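Local coordinates for putative angiotensinogen (Lampetra fluviatilis, PDB 5INW), which belongs to the serpin family and binds heparin, which promotes its inhibition of thrombin through a template mechanism, at residues F90-Q95 with I106-L111; K94-G99 with K361-A366; I113-G118 with I242-Y247; K292-V297 with T316-K321; L300-G305 with E404-K409. The protein carries 1 engineered substitution. All blocks are in the same frame, centred on the assembly; numbering follows the deposited sequence.

Interaction 1 (F90-Q95 with I106-L111); sequences FRLYKQ and IFFSPL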
# COMPACT_ATOMS: atom_id res chain seq x y z
N PHE A 90 -4.65 -3.58 7.74
CA PHE A 90 -5.65 -2.98 8.62
C PHE A 90 -5.05 -2.72 10.02
O PHE A 90 -5.14 -1.63 10.57
CB PHE A 90 -6.87 -3.87 8.67
CG PHE A 90 -7.68 -3.91 7.40
CD1 PHE A 90 -8.07 -2.75 6.72
CD2 PHE A 90 -8.12 -5.15 6.88
CE1 PHE A 90 -8.87 -2.81 5.55
CE2 PHE A 90 -8.89 -5.21 5.70
CZ PHE A 90 -9.26 -4.05 5.03
N ARG A 91 -4.35 -3.72 10.54
CA ARG A 91 -3.60 -3.54 11.75
C ARG A 91 -2.69 -2.32 11.64
O ARG A 91 -2.57 -1.54 12.59
CB ARG A 91 -2.85 -4.82 12.12
CG ARG A 91 -3.72 -5.80 12.92
CD ARG A 91 -3.42 -7.28 12.70
NE ARG A 91 -1.97 -7.55 12.67
CZ ARG A 91 -1.34 -8.44 11.89
NH1 ARG A 91 -2.00 -9.23 11.03
NH2 ARG A 91 -0.01 -8.53 11.96
N LEU A 92 -2.08 -2.12 10.50
CA LEU A 92 -1.21 -0.99 10.35
C LEU A 92 -2.02 0.27 10.32
O LEU A 92 -1.63 1.27 10.92
CB LEU A 92 -0.35 -1.13 9.10
CG LEU A 92 0.51 0.08 8.71
CD1 LEU A 92 1.52 0.33 9.81
CD2 LEU A 92 1.24 -0.18 7.40
N TYR A 93 -3.15 0.23 9.62
CA TYR A 93 -4.02 1.39 9.52
C TYR A 93 -4.32 1.91 10.90
O TYR A 93 -4.24 3.12 11.15
CB TYR A 93 -5.33 1.02 8.85
CG TYR A 93 -6.19 2.17 8.34
CD1 TYR A 93 -7.04 2.87 9.19
CD2 TYR A 93 -6.20 2.53 6.98
CE1 TYR A 93 -7.83 3.90 8.71
CE2 TYR A 93 -7.03 3.51 6.50
CZ TYR A 93 -7.83 4.21 7.36
OH TYR A 93 -8.62 5.25 6.88
N LYS A 94 -4.66 0.99 11.78
CA LYS A 94 -5.04 1.30 13.14
C LYS A 94 -3.96 1.94 13.95
O LYS A 94 -4.26 2.76 14.77
CB LYS A 94 -5.47 0.04 13.84
CG LYS A 94 -6.87 -0.37 13.40
CD LYS A 94 -7.12 -1.85 13.70
CE LYS A 94 -8.60 -2.18 13.66
NZ LYS A 94 -9.31 -1.48 12.53
N GLN A 95 -2.71 1.56 13.73
CA GLN A 95 -1.58 2.28 14.31
C GLN A 95 -1.39 3.68 13.72
O GLN A 95 -1.17 4.63 14.46
CB GLN A 95 -0.28 1.49 14.12
CG GLN A 95 -0.21 0.09 14.74
CD GLN A 95 -0.50 0.05 16.23
OE1 GLN A 95 -1.33 -0.76 16.65
NE2 GLN A 95 0.13 0.91 17.01
N ILE A 106 -4.28 9.63 4.84
CA ILE A 106 -3.68 8.36 5.12
C ILE A 106 -3.67 7.56 3.81
O ILE A 106 -4.73 7.43 3.14
CB ILE A 106 -4.45 7.59 6.22
CG1 ILE A 106 -4.33 8.30 7.54
CG2 ILE A 106 -3.91 6.16 6.41
CD1 ILE A 106 -5.26 7.71 8.59
N PHE A 107 -2.51 7.01 3.45
CA PHE A 107 -2.37 6.25 2.20
C PHE A 107 -1.13 5.38 2.16
O PHE A 107 -0.02 5.85 2.32
CB PHE A 107 -2.37 7.16 1.00
CG PHE A 107 -2.77 6.45 -0.24
CD1 PHE A 107 -4.02 5.90 -0.35
CD2 PHE A 107 -1.89 6.32 -1.32
CE1 PHE A 107 -4.41 5.24 -1.50
CE2 PHE A 107 -2.25 5.62 -2.45
CZ PHE A 107 -3.52 5.08 -2.54
N PHE A 108 -1.33 4.10 1.95
CA PHE A 108 -0.25 3.15 1.95
C PHE A 108 -0.64 1.85 1.25
O PHE A 108 -1.82 1.56 1.13
CB PHE A 108 0.25 2.91 3.39
CG PHE A 108 -0.77 2.31 4.34
CD1 PHE A 108 -0.84 0.91 4.54
CD2 PHE A 108 -1.61 3.12 5.09
CE1 PHE A 108 -1.75 0.34 5.43
CE2 PHE A 108 -2.52 2.55 5.99
CZ PHE A 108 -2.57 1.16 6.17
N SER A 109 0.32 1.07 0.76
CA SER A 109 0.07 -0.24 0.15
C SER A 109 0.50 -1.38 1.06
O SER A 109 1.69 -1.52 1.34
CB SER A 109 0.84 -0.38 -1.17
OG SER A 109 0.82 -1.75 -1.60
N PRO A 110 -0.43 -2.20 1.51
CA PRO A 110 -0.03 -3.38 2.31
C PRO A 110 0.84 -4.35 1.57
O PRO A 110 1.75 -4.87 2.20
CB PRO A 110 -1.36 -4.05 2.68
CG PRO A 110 -2.39 -2.98 2.60
CD PRO A 110 -1.90 -2.02 1.52
N LEU A 111 0.62 -4.56 0.28
CA LEU A 111 1.48 -5.45 -0.53
C LEU A 111 2.95 -5.04 -0.58
O LEU A 111 3.83 -5.90 -0.53
CB LEU A 111 1.01 -5.52 -1.98
CG LEU A 111 -0.26 -6.32 -2.25
CD1 LEU A 111 -0.55 -6.18 -3.73
CD2 LEU A 111 -0.14 -7.79 -1.88
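L92 and Y93, neighbours on one face of helix 77-96, close round the ring of F108, which reaches them from strand 106-108. L92 meets the ring obliquely, its CD2 3.6 Å from F108 CE1, the leucine and phenylalanine lying alongside and pointing opposite ways. Y93 runs roughly perpendicular to F108: its CB lies at the edge of the F108 ring, in plane, and its CD2 is 3.8 Å from F108 CE2. The backbone takes part as well, with Y93 N 3.6 Å from F108 CZ. I106 CG2 sits at the edge of the F108 ring and is 4.1 Å from Y93 CE2. F108 reaches the helix because its CG stands between the backbone N and the carbonyl carbon (chi1 62°), while CG anti to the backbone N (chi1 -165°) carries the Y93 ring over to I106 and the side of F108. Farther out, Y93 OH hydrogen-bonds E323, S109 caps the start of helix 110-122 through S112 N, and strand 106-108 pairs antiparallel with the separate C-terminal peptide chain, whose M27 packs on Y93 and F108. The side chains meet only through carbon atoms, so the helix-strand fit rests on shape and burial.

Interaction 2 (K94-G99 with K361-A366); sequences KQVLGG and KAYLSA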
# COMPACT_ATOMS: atom_id res chain seq x y z
N LYS A 94 -4.66 0.99 11.78
CA LYS A 94 -5.04 1.30 13.14
C LYS A 94 -3.96 1.94 13.95
O LYS A 94 -4.26 2.76 14.77
CB LYS A 94 -5.47 0.04 13.84
CG LYS A 94 -6.87 -0.37 13.40
CD LYS A 94 -7.12 -1.85 13.70
CE LYS A 94 -8.60 -2.18 13.66
NZ LYS A 94 -9.31 -1.48 12.53
N GLN A 95 -2.71 1.56 13.73
CA GLN A 95 -1.58 2.28 14.31
C GLN A 95 -1.39 3.68 13.72
O GLN A 95 -1.17 4.63 14.46
CB GLN A 95 -0.28 1.49 14.12
CG GLN A 95 -0.21 0.09 14.74
CD GLN A 95 -0.50 0.05 16.23
OE1 GLN A 95 -1.33 -0.76 16.65
NE2 GLN A 95 0.13 0.91 17.01
N VAL A 96 -1.50 3.84 12.39
CA VAL A 96 -1.41 5.18 11.77
C VAL A 96 -2.37 6.22 12.40
O VAL A 96 -2.01 7.38 12.49
CB VAL A 96 -1.61 5.15 10.22
CG1 VAL A 96 -1.62 6.58 9.62
CG2 VAL A 96 -0.48 4.35 9.56
N LEU A 97 -3.59 5.78 12.75
CA LEU A 97 -4.63 6.61 13.41
C LEU A 97 -4.21 7.22 14.73
O LEU A 97 -4.71 8.28 15.11
CB LEU A 97 -5.88 5.78 13.75
CG LEU A 97 -6.71 5.27 12.58
CD1 LEU A 97 -7.81 4.33 13.06
CD2 LEU A 97 -7.31 6.42 11.78
N GLY A 98 -3.31 6.53 15.44
CA GLY A 98 -2.72 7.05 16.67
C GLY A 98 -1.93 8.34 16.50
O GLY A 98 -1.71 9.05 17.47
N GLY A 99 -1.52 8.66 15.28
CA GLY A 99 -0.74 9.86 15.00
C GLY A 99 -1.25 10.69 13.85
O GLY A 99 -0.45 11.34 13.17
N LYS A 361 8.76 2.51 11.82
CA LYS A 361 9.46 1.78 12.88
C LYS A 361 8.57 1.58 14.12
O LYS A 361 8.42 0.48 14.61
CB LYS A 361 10.77 2.48 13.20
CG LYS A 361 11.46 1.96 14.44
CD LYS A 361 12.93 2.36 14.54
CE LYS A 361 13.41 2.28 15.99
NZ LYS A 361 14.90 2.26 16.14
N ALA A 362 7.95 2.64 14.57
CA ALA A 362 7.09 2.59 15.72
C ALA A 362 5.80 1.85 15.45
O ALA A 362 5.24 1.27 16.37
CB ALA A 362 6.78 4.00 16.21
N TYR A 363 5.25 1.95 14.24
CA TYR A 363 3.98 1.28 14.00
C TYR A 363 4.19 -0.24 13.99
O TYR A 363 3.44 -1.01 14.63
CB TYR A 363 3.30 1.74 12.70
CG TYR A 363 3.03 3.24 12.57
CD1 TYR A 363 2.36 3.95 13.55
CD2 TYR A 363 3.43 3.95 11.42
CE1 TYR A 363 2.11 5.30 13.40
CE2 TYR A 363 3.20 5.30 11.27
CZ TYR A 363 2.55 5.96 12.26
OH TYR A 363 2.31 7.29 12.15
N LEU A 364 5.23 -0.68 13.29
CA LEU A 364 5.52 -2.10 13.17
C LEU A 364 5.98 -2.63 14.53
O LEU A 364 5.66 -3.77 14.90
CB LEU A 364 6.57 -2.35 12.11
CG LEU A 364 6.19 -1.88 10.69
CD1 LEU A 364 7.41 -1.80 9.77
CD2 LEU A 364 5.11 -2.78 10.11
N SER A 365 6.72 -1.81 15.28
CA SER A 365 7.05 -2.15 16.64
C SER A 365 5.80 -2.45 17.48
O SER A 365 5.72 -3.49 18.13
CB SER A 365 7.88 -1.05 17.29
OG SER A 365 9.16 -0.97 16.68
N ALA A 366 4.80 -1.57 17.45
CA ALA A 366 3.55 -1.86 18.17
C ALA A 366 2.87 -3.15 17.69
O ALA A 366 2.30 -3.91 18.49
CB ALA A 366 2.59 -0.71 18.08
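Y363 supplies the aromatic part of this contact, turning one ring face to V96. V96 CA makes a CH-pi contact with that face, 4.3 Å from the ring centroid and 27° off the normal. On the same face V96 CG2 lies nearer the rim, 4.2 Å from Y363 CE2. Apolar packing continues through Q95, whose CB is 3.7 Å from Y363 CD1. The carbonyl O of Q95 also comes obliquely up to the ring, 3.5 Å from Y363 CE1, while accepting a backbone bond from G98 N. In the serpin fold these pieces are the late part of helix 77-96 and the short helix 361-369 that follows strand 345-359 of the large sheet; Y358 of that strand packs against both V96 and Y363. The two segments share no hydrogen bond; within helix 361-369, S365 OG donates to K361 O and stiffens the first turn, on which Y363 is carried. At the more exposed margin the packing involves an amide: Q95 is bent at chi2 (-56°), which folds its carboxamide alongside A366, with Q95 CD 3.7 Å from A366 CB.

Interaction 3 (I113-G118 with I242-Y247); sequences IASALG and IVNVIY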
# COMPACT_ATOMS: atom_id res chain seq x y z
N ILE A 113 4.55 -3.16 1.55
CA ILE A 113 5.16 -3.32 2.82
C ILE A 113 5.37 -4.80 3.16
O ILE A 113 6.40 -5.19 3.72
CB ILE A 113 4.37 -2.60 3.93
CG1 ILE A 113 4.36 -1.10 3.65
CG2 ILE A 113 5.05 -2.81 5.30
CD1 ILE A 113 3.44 -0.30 4.57
N ALA A 114 4.40 -5.65 2.81
CA ALA A 114 4.54 -7.11 3.04
C ALA A 114 5.68 -7.72 2.22
O ALA A 114 6.36 -8.64 2.69
CB ALA A 114 3.24 -7.83 2.75
N SER A 115 5.87 -7.21 1.00
CA SER A 115 6.94 -7.68 0.17
C SER A 115 8.28 -7.34 0.76
O SER A 115 9.18 -8.19 0.77
CB SER A 115 6.86 -7.11 -1.21
OG SER A 115 5.68 -7.54 -1.77
N ALA A 116 8.44 -6.11 1.20
CA ALA A 116 9.71 -5.71 1.76
C ALA A 116 10.00 -6.53 3.02
O ALA A 116 11.12 -7.02 3.20
CB ALA A 116 9.76 -4.22 2.01
N LEU A 117 9.00 -6.74 3.86
CA LEU A 117 9.18 -7.53 5.09
C LEU A 117 9.34 -9.03 4.85
O LEU A 117 9.93 -9.72 5.67
CB LEU A 117 8.00 -7.33 6.01
CG LEU A 117 7.73 -5.90 6.48
CD1 LEU A 117 6.41 -5.91 7.23
CD2 LEU A 117 8.83 -5.38 7.38
N GLY A 118 8.79 -9.54 3.75
CA GLY A 118 9.04 -10.92 3.33
C GLY A 118 10.51 -11.12 3.06
O GLY A 118 11.08 -12.13 3.44
N ILE A 242 16.67 -2.93 0.91
CA ILE A 242 15.63 -3.72 0.25
C ILE A 242 14.59 -2.74 -0.21
O ILE A 242 14.28 -1.84 0.49
CB ILE A 242 14.95 -4.68 1.25
CG1 ILE A 242 15.94 -5.78 1.65
CG2 ILE A 242 13.69 -5.33 0.69
CD1 ILE A 242 15.59 -6.47 2.95
N VAL A 243 14.06 -2.94 -1.41
CA VAL A 243 13.12 -1.99 -2.03
C VAL A 243 11.97 -2.76 -2.64
O VAL A 243 12.17 -3.71 -3.38
CB VAL A 243 13.81 -1.21 -3.17
CG1 VAL A 243 12.79 -0.50 -4.04
CG2 VAL A 243 14.85 -0.27 -2.60
N ASN A 244 10.77 -2.37 -2.30
CA ASN A 244 9.61 -2.73 -3.10
C ASN A 244 9.04 -1.43 -3.64
O ASN A 244 8.90 -0.44 -2.93
CB ASN A 244 8.50 -3.42 -2.29
CG ASN A 244 7.31 -3.69 -3.14
OD1 ASN A 244 6.44 -2.83 -3.33
ND2 ASN A 244 7.33 -4.83 -3.81
N VAL A 245 8.67 -1.50 -4.90
CA VAL A 245 7.76 -0.54 -5.48
C VAL A 245 6.56 -1.25 -6.09
O VAL A 245 6.68 -2.36 -6.60
CB VAL A 245 8.42 0.32 -6.56
CG1 VAL A 245 9.67 0.90 -5.99
CG2 VAL A 245 8.73 -0.50 -7.79
N ILE A 246 5.47 -0.52 -6.19
CA ILE A 246 4.24 -1.00 -6.76
C ILE A 246 3.53 0.17 -7.39
O ILE A 246 3.43 1.25 -6.81
CB ILE A 246 3.47 -1.69 -5.66
CG1 ILE A 246 2.12 -2.16 -6.09
CG2 ILE A 246 3.31 -0.78 -4.46
CD1 ILE A 246 1.63 -3.13 -5.04
N TYR A 247 3.07 -0.06 -8.61
CA TYR A 247 2.46 0.94 -9.45
C TYR A 247 1.16 0.39 -9.98
O TYR A 247 1.17 -0.70 -10.56
CB TYR A 247 3.34 1.24 -10.65
CG TYR A 247 2.70 2.17 -11.65
CD1 TYR A 247 2.76 3.51 -11.47
CD2 TYR A 247 2.00 1.68 -12.77
CE1 TYR A 247 2.17 4.37 -12.37
CE2 TYR A 247 1.38 2.53 -13.68
CZ TYR A 247 1.47 3.89 -13.47
OH TYR A 247 0.92 4.85 -14.31
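The carboxamide of N244 is the flat side-chain group in this contact, and S115 CB lies over one face of it, above ND2 at 3.5 Å. S115 OG is also near, 3.8 Å from N244 ND2, but the two are not hydrogen-bonded. Each polar end is satisfied just outside: N244 OD1 by S112 OG, N244 ND2 by N174 OD1 on strand 168-179, and S115 OG by the carbonyl of L111 one turn earlier in its own helix. The bonds to S112 and N174, one at each end of the amide, probably fix its rotation, and the anti arrangement of CG and backbone N (chi1 177°) projects it toward the helix. A116 CB and I242 CG2 form an apolar pair at 4.3 Å. I242 CG2 also packs on the helix backbone, 4.0 Å from A116 O, as N244 CB does near A116 N. With residues as slight as serine and alanine on the helix, the axes of the two short segments come within 7.6 Å and run nearly antiparallel, at 156°. A116 also packs on T412 and V414 of strand 405-417, which pairs with strand 238-251. A buried helix lying behind the central strands of the large sheet, tied by an asparagine and serines, is consistent with the shutter region of serpins.

Interaction 4 (K292-V297 with T316-K321); sequences KLRSTV and TEDLPK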
# COMPACT_ATOMS: atom_id res chain seq x y z
N LYS A 292 -25.32 0.62 10.50
CA LYS A 292 -24.50 0.40 11.70
C LYS A 292 -23.38 1.45 11.86
O LYS A 292 -23.12 1.87 12.98
CB LYS A 292 -23.97 -1.04 11.72
CG LYS A 292 -23.19 -1.47 12.97
CD LYS A 292 -24.07 -1.65 14.21
CE LYS A 292 -23.21 -1.97 15.43
NZ LYS A 292 -24.00 -2.01 16.71
N LEU A 293 -22.76 1.89 10.75
CA LEU A 293 -21.61 2.86 10.76
C LEU A 293 -21.94 4.30 10.29
O LEU A 293 -21.02 5.12 10.17
CB LEU A 293 -20.44 2.31 9.94
CG LEU A 293 -19.80 1.02 10.47
CD1 LEU A 293 -18.83 0.45 9.45
CD2 LEU A 293 -19.10 1.22 11.81
N ARG A 294 -23.23 4.58 10.05
CA ARG A 294 -23.74 5.92 9.74
C ARG A 294 -22.98 6.60 8.60
O ARG A 294 -22.59 7.78 8.68
CB ARG A 294 -23.72 6.80 10.99
CG ARG A 294 -24.68 6.36 12.09
CD ARG A 294 -24.82 7.44 13.14
NE ARG A 294 -24.89 6.82 14.46
CZ ARG A 294 -23.83 6.36 15.15
NH1 ARG A 294 -22.59 6.43 14.65
NH2 ARG A 294 -24.01 5.83 16.35
N SER A 295 -22.78 5.82 7.54
CA SER A 295 -21.91 6.19 6.43
C SER A 295 -22.32 5.50 5.15
O SER A 295 -22.91 4.41 5.15
CB SER A 295 -20.47 5.82 6.78
OG SER A 295 -20.31 4.42 6.83
N THR A 296 -22.04 6.20 4.05
CA THR A 296 -22.36 5.75 2.70
C THR A 296 -21.17 4.96 2.13
O THR A 296 -20.03 5.42 2.22
CB THR A 296 -22.64 6.97 1.76
OG1 THR A 296 -23.54 7.91 2.38
CG2 THR A 296 -23.24 6.51 0.44
N VAL A 297 -21.44 3.79 1.55
CA VAL A 297 -20.43 2.97 0.85
C VAL A 297 -20.73 2.91 -0.64
O VAL A 297 -21.88 2.70 -1.03
CB VAL A 297 -20.43 1.52 1.40
CG1 VAL A 297 -19.45 0.62 0.62
CG2 VAL A 297 -20.10 1.53 2.89
N THR A 316 -18.69 13.82 9.83
CA THR A 316 -17.23 13.58 9.85
C THR A 316 -16.67 13.29 11.26
O THR A 316 -15.48 12.95 11.39
CB THR A 316 -16.46 14.72 9.16
OG1 THR A 316 -16.88 15.99 9.68
CG2 THR A 316 -16.77 14.73 7.70
N GLU A 317 -17.55 13.40 12.27
CA GLU A 317 -17.31 12.87 13.63
C GLU A 317 -17.56 11.36 13.81
O GLU A 317 -17.06 10.79 14.76
CB GLU A 317 -18.17 13.64 14.63
CG GLU A 317 -17.94 15.15 14.66
CD GLU A 317 -19.22 15.96 14.52
OE1 GLU A 317 -19.93 15.78 13.51
OE2 GLU A 317 -19.51 16.77 15.42
N ASP A 318 -18.31 10.72 12.91
CA ASP A 318 -18.38 9.24 12.79
C ASP A 318 -17.08 8.55 12.25
O ASP A 318 -16.96 7.30 12.28
CB ASP A 318 -19.49 8.79 11.83
CG ASP A 318 -20.88 9.27 12.23
OD1 ASP A 318 -21.16 9.24 13.44
OD2 ASP A 318 -21.67 9.65 11.31
N LEU A 319 -16.12 9.33 11.74
CA LEU A 319 -14.95 8.78 11.08
C LEU A 319 -14.06 7.87 11.94
O LEU A 319 -13.45 6.96 11.40
CB LEU A 319 -14.11 9.92 10.45
CG LEU A 319 -12.95 9.58 9.49
CD1 LEU A 319 -13.45 8.81 8.28
CD2 LEU A 319 -12.29 10.87 9.06
N PRO A 320 -13.93 8.11 13.26
CA PRO A 320 -13.16 7.15 14.04
C PRO A 320 -13.79 5.76 14.22
O PRO A 320 -13.06 4.80 14.43
CB PRO A 320 -12.98 7.88 15.38
CG PRO A 320 -12.93 9.30 14.97
CD PRO A 320 -14.04 9.39 14.00
N LYS A 321 -15.11 5.67 14.24
CA LYS A 321 -15.78 4.39 14.44
C LYS A 321 -15.81 3.63 13.14
O LYS A 321 -15.87 2.40 13.15
CB LYS A 321 -17.20 4.58 15.01
CG LYS A 321 -17.20 5.29 16.37
CD LYS A 321 -18.52 5.14 17.12
CE LYS A 321 -18.58 3.84 17.91
NZ LYS A 321 -19.84 3.76 18.69
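A G1 beta bulge, in which R294 and S295 both face D290, turns the chain from strand 287-290 into strand 295-301 and sets R294 against D318. R294 takes up a positive phi (52°), and from there its side chain passes across the carboxylate. The salt bridge is a loose one, R294 NH1 to D318 OD1 at 3.4 Å, with the guanidinium and carboxylate planes only 23° apart. The other carboxylate oxygen lies against the root of the arginine, D318 OD2 being 3.5 Å from R294 CB, and it accepts a weak bond from R315 N. K321 brings a second positive charge close by, its NZ 5.2 Å from R294 NH2. With an alanine here in place of D318, the guanidinium would probably lose its counter-charge and be left to turn beside the like-charged K321, and the weak bond to R315 N would go. L293 CD2 rests against the carbonyl of K321, 3.7 Å from K321 O. The contact sits toward the periphery of the chain: D318 also packs on P313 of strand 306-313, while L293 is wedged against Q330 and W334 of helix 328-337 and against S325 of helix 319-325.

Interaction 5 (L300-G305 with E404-K409); sequences LPYEGG and EGTEAK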
# COMPACT_ATOMS: atom_id res chain seq x y z
N LEU A 300 -16.56 1.85 -6.99
CA LEU A 300 -16.21 2.45 -8.27
C LEU A 300 -15.35 1.49 -9.06
O LEU A 300 -14.15 1.46 -8.87
CB LEU A 300 -15.50 3.80 -8.10
CG LEU A 300 -16.24 4.65 -7.08
CD1 LEU A 300 -15.46 5.92 -6.73
CD2 LEU A 300 -17.64 4.95 -7.53
N PRO A 301 -15.95 0.75 -9.97
CA PRO A 301 -15.14 -0.17 -10.72
C PRO A 301 -14.06 0.48 -11.61
O PRO A 301 -14.28 1.56 -12.18
CB PRO A 301 -16.20 -0.91 -11.58
CG PRO A 301 -17.23 0.12 -11.87
CD PRO A 301 -17.28 0.92 -10.59
N TYR A 302 -12.93 -0.20 -11.71
CA TYR A 302 -11.99 -0.01 -12.79
C TYR A 302 -12.14 -1.11 -13.83
O TYR A 302 -12.74 -2.14 -13.58
CB TYR A 302 -10.57 -0.06 -12.26
CG TYR A 302 -10.23 0.97 -11.23
CD1 TYR A 302 -9.97 2.29 -11.59
CD2 TYR A 302 -10.15 0.63 -9.91
CE1 TYR A 302 -9.68 3.25 -10.60
CE2 TYR A 302 -9.87 1.58 -8.93
CZ TYR A 302 -9.64 2.88 -9.28
OH TYR A 302 -9.32 3.77 -8.30
N GLU A 303 -11.60 -0.88 -15.02
CA GLU A 303 -11.19 -1.97 -15.91
C GLU A 303 -10.13 -2.84 -15.18
O GLU A 303 -9.62 -2.45 -14.12
CB GLU A 303 -10.62 -1.39 -17.25
CG GLU A 303 -11.60 -0.59 -18.15
CD GLU A 303 -12.71 -1.42 -18.74
OE1 GLU A 303 -12.56 -2.67 -18.83
OE2 GLU A 303 -13.74 -0.81 -19.09
N GLY A 304 -9.81 -4.02 -15.69
CA GLY A 304 -9.14 -5.07 -14.87
C GLY A 304 -10.21 -5.71 -14.01
O GLY A 304 -11.43 -5.62 -14.33
N GLY A 305 -9.85 -6.35 -12.93
CA GLY A 305 -10.90 -6.88 -12.04
C GLY A 305 -10.92 -6.14 -10.74
O GLY A 305 -11.11 -6.74 -9.70
N GLU A 404 -10.22 10.12 -15.98
CA GLU A 404 -9.91 8.81 -16.62
C GLU A 404 -9.91 7.68 -15.62
O GLU A 404 -10.17 6.51 -15.97
CB GLU A 404 -8.54 8.77 -17.33
CG GLU A 404 -8.24 9.92 -18.29
CD GLU A 404 -9.10 10.00 -19.58
OE1 GLU A 404 -9.40 11.14 -20.03
OE2 GLU A 404 -9.48 8.96 -20.18
N GLY A 405 -9.51 7.97 -14.39
CA GLY A 405 -9.16 6.90 -13.53
C GLY A 405 -8.26 7.28 -12.39
O GLY A 405 -8.32 8.40 -11.90
N THR A 406 -7.51 6.30 -11.91
CA THR A 406 -6.72 6.45 -10.75
C THR A 406 -5.30 5.98 -11.06
O THR A 406 -5.14 4.95 -11.72
CB THR A 406 -7.30 5.59 -9.60
OG1 THR A 406 -8.62 6.03 -9.27
CG2 THR A 406 -6.42 5.65 -8.38
N GLU A 407 -4.30 6.74 -10.60
CA GLU A 407 -2.92 6.37 -10.69
C GLU A 407 -2.43 6.34 -9.27
O GLU A 407 -2.77 7.24 -8.49
CB GLU A 407 -2.14 7.40 -11.47
CG GLU A 407 -1.01 6.78 -12.30
CD GLU A 407 0.14 7.72 -12.62
OE1 GLU A 407 0.63 7.65 -13.75
OE2 GLU A 407 0.57 8.53 -11.74
N ALA A 408 -1.71 5.27 -8.90
CA ALA A 408 -1.23 5.11 -7.51
C ALA A 408 0.11 4.44 -7.50
O ALA A 408 0.25 3.41 -8.13
CB ALA A 408 -2.21 4.31 -6.65
N LYS A 409 1.06 5.02 -6.74
CA LYS A 409 2.41 4.49 -6.58
C LYS A 409 2.60 4.23 -5.10
O LYS A 409 2.08 4.98 -4.30
CB LYS A 409 3.43 5.55 -6.95
CG LYS A 409 3.59 5.82 -8.42
CD LYS A 409 4.25 7.19 -8.70
CE LYS A 409 3.73 7.79 -10.03
NZ LYS A 409 3.45 9.27 -10.04
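Y302 OH and T406 OG1 share a hydrogen bond of 2.6 Å, and either hydroxyl could be the donor. T406 OG1 lies at the edge of the tyrosine ring, in its plane, and the two side chains stand crosswise. The threonine also packs against that edge, its CB 3.5 Å from Y302 CE1. T406 presents its hydroxyl here because OG1 is anti to the carbonyl carbon (chi1 -62°), leaving CG2 3.5 Å from Y302 OH. The ring is further held by aromatic neighbours, stacked with W252 and edge-to-face with F248, while L300 O stands 4.2 Å above one face near the rim. A phenylalanine at Y302 would keep much of this packing but would probably leave the buried T406 hydroxyl without its partner. Just before T406, G405, the first residue of strand 405-417, has backbone angles (phi 158°) at which a CB would jam against the preceding carbonyl. That strand lies antiparallel between strands 238-251 and 389-401. In a serpin with a cleaved reactive loop such a strand is the inserted loop itself, and the cluster of Y302, W252 and F248 at its start fits the breach region, where insertion begins.

Interactions 1 and 2 share K94 and Q95 on helix 77-96, their centres about 9 Å apart; I106 CG1 packs on V96 CG1 at 3.8 Å, joining the buried side of interaction 2 to interaction 1. Interaction 3 continues the core along helix 110-122, with L92 CD2 3.6 Å from I113 CD1. Interactions 3 and 5 have centres about 21 Å apart, bridged by a probable hydrogen bond from Y247 OH to E407 OE1 at 2.9 Å; interaction 5 lies on strand 405-417, the inserted reactive loop of cleaved serpins, and interaction 3 on its neighbour 238-251. Interaction 4 shares strand 295-301 with interaction 5, about 24 Å away between centres, and lies about 31 Å from interaction 3.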